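Local coordinates for 3-oxoacyl carrier protein synthase (Arabidopsis thaliana, PDB 1W0I) that catalyses the condensation steps of mitochondrial fatty acid synthesis, adding two carbons from malonyl-ACP to a growing acyl chain, at residues T116-G121 and V200-G205. Sequence-based numbering, arbitrary orientation.
Sequences TGVSIG and VMVAGG
Gly117 and Met201 sit at matching positions of two neighbouring parallel strands, 116-121 and 200-205, buried in the N-terminal half of the thiolase fold. Five backbone hydrogen bonds join them, alternating in direction, a worked example of regular parallel pairing. The run begins with Gly117 N to Val200 O, 2.8 Å, the donor in the carbonyl plane, and ends with the longer, more bent Gly121 N to Gly204 O, 3.3 Å with 142° at the hydrogen.

What differs is the filling of the two faces. Beneath helix 181-195, Met201 folds its chain at both chi2 (-66°) and chi3 (-72°), which brings SD back over the neighbouring strand, 3.3 Å from Gly117 CA. Glycine makes this possible, since a CB at that position would clash with the sulfur. The methyl CE continues to Ser119 CB, 3.9 Å away, while Ser119 OG turns to His173 and to the carbonyl oxygen of Ser185.

On the other face Val118 and Val202 run alongside one another. Val202 sets CG1 between its backbone N and carbonyl carbon, where it meets Val118 CG2 at 3.3 Å, tighter than normal contact. Further along, Ile120 CD1 slants across to Val202 CG2 at 4.1 Å, and Val162 and Val254 also touch Ile120. With an alanine here CG1, CG2 and CD1 are gone, which is likely to open a gap beside Val202 CG2 and Gly204 and to lose the contacts with Val162 and Val254.

A side chain on Gly204 would jam against the carbonyl oxygen of Ala203, so its conformation suits glycine. Next to it, Gly205 lies about 11 Å from the side chains of Cys179 and His359, predicted active-site residues. Five N-H groups and the carbonyls facing them are thus satisfied between the strands, Val118 bonds on its far side to His173, and mostly apolar side chains fill both faces.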
loop_
_atom_site.group_PDB
_atom_site.type_symbol
_atom_site.label_atom_id
_atom_site.label_comp_id
_atom_site.label_asym_id
_atom_site.label_seq_id
_atom_site.Cartn_x
_atom_site.Cartn_y
_atom_site.Cartn_z
ATOM N N THR A 116 -5.636 -18.667 -6.365
ATOM C CA THR A 116 -6.457 -17.675 -5.679
ATOM C C THR A 116 -5.561 -16.717 -4.906
ATOM O O THR A 116 -4.742 -17.140 -4.093
ATOM C CB THR A 116 -7.430 -18.333 -4.684
ATOM O OG1 THR A 116 -8.298 -19.229 -5.391
ATOM C CG2 THR A 116 -8.266 -17.273 -3.977
ATOM N N GLY A 117 -5.728 -15.422 -5.163
ATOM C CA GLY A 117 -4.923 -14.425 -4.487
ATOM C C GLY A 117 -5.736 -13.490 -3.618
ATOM O O GLY A 117 -6.965 -13.576 -3.564
ATOM N N VAL A 118 -5.042 -12.580 -2.946
ATOM C CA VAL A 118 -5.688 -11.623 -2.057
ATOM C C VAL A 118 -5.118 -10.214 -2.217
ATOM O O VAL A 118 -3.901 -10.022 -2.256
ATOM C CB VAL A 118 -5.494 -12.026 -0.579
ATOM C CG1 VAL A 118 -6.315 -11.117 0.319
ATOM C CG2 VAL A 118 -5.860 -13.478 -0.378
ATOM N N SER A 119 -6.004 -9.230 -2.304
ATOM C CA SER A 119 -5.585 -7.842 -2.420
ATOM C C SER A 119 -6.562 -6.963 -1.656
ATOM O O SER A 119 -7.527 -6.440 -2.216
ATOM C CB SER A 119 -5.520 -7.404 -3.884
ATOM O OG SER A 119 -4.974 -6.093 -3.985
ATOM N N ILE A 120 -6.304 -6.824 -0.361
ATOM C CA ILE A 120 -7.134 -6.020 0.518
ATOM C C ILE A 120 -6.199 -5.073 1.251
ATOM O O ILE A 120 -5.456 -5.498 2.130
ATOM C CB ILE A 120 -7.862 -6.899 1.558
ATOM C CG1 ILE A 120 -8.718 -7.952 0.851
ATOM C CG2 ILE A 120 -8.733 -6.028 2.452
ATOM C CD1 ILE A 120 -9.292 -9.014 1.798
ATOM N N GLY A 121 -6.227 -3.797 0.886
ATOM C CA GLY A 121 -5.346 -2.849 1.535
ATOM C C GLY A 121 -6.008 -2.034 2.625
ATOM O O GLY A 121 -7.234 -1.928 2.691
ATOM N N VAL A 200 -8.669 -16.268 -9.492
ATOM C CA VAL A 200 -9.569 -15.749 -8.458
ATOM C C VAL A 200 -8.825 -14.798 -7.507
ATOM O O VAL A 200 -7.743 -15.126 -7.023
ATOM C CB VAL A 200 -10.153 -16.897 -7.588
ATOM C CG1 VAL A 200 -11.077 -16.321 -6.529
ATOM C CG2 VAL A 200 -10.898 -17.903 -8.464
ATOM N N MET A 201 -9.401 -13.628 -7.239
ATOM C CA MET A 201 -8.794 -12.678 -6.306
ATOM C C MET A 201 -9.846 -12.163 -5.320
ATOM O O MET A 201 -10.974 -11.857 -5.704
ATOM C CB MET A 201 -8.181 -11.475 -7.045
ATOM C CG MET A 201 -6.943 -11.761 -7.871
ATOM S SD MET A 201 -5.558 -12.247 -6.831
ATOM C CE MET A 201 -5.121 -10.671 -6.030
ATOM N N VAL A 202 -9.477 -12.104 -4.044
ATOM C CA VAL A 202 -10.361 -11.585 -3.015
ATOM C C VAL A 202 -9.735 -10.215 -2.754
ATOM O O VAL A 202 -8.608 -10.100 -2.254
ATOM C CB VAL A 202 -10.380 -12.519 -1.761
ATOM C CG1 VAL A 202 -8.980 -12.910 -1.378
ATOM C CG2 VAL A 202 -11.100 -11.849 -0.609
ATOM N N ALA A 203 -10.467 -9.181 -3.156
ATOM C CA ALA A 203 -9.982 -7.812 -3.066
ATOM C C ALA A 203 -10.950 -6.804 -2.475
ATOM O O ALA A 203 -12.170 -6.972 -2.521
ATOM C CB ALA A 203 -9.560 -7.342 -4.463
ATOM N N GLY A 204 -10.378 -5.732 -1.947
ATOM C CA GLY A 204 -11.187 -4.687 -1.362
ATOM C C GLY A 204 -10.385 -3.798 -0.445
ATOM O O GLY A 204 -9.171 -3.667 -0.579
ATOM N N GLY A 205 -11.079 -3.190 0.502
ATOM C CA GLY A 205 -10.413 -2.306 1.426
ATOM C C GLY A 205 -11.000 -2.389 2.811
ATOM O O GLY A 205 -12.130 -2.833 3.015
#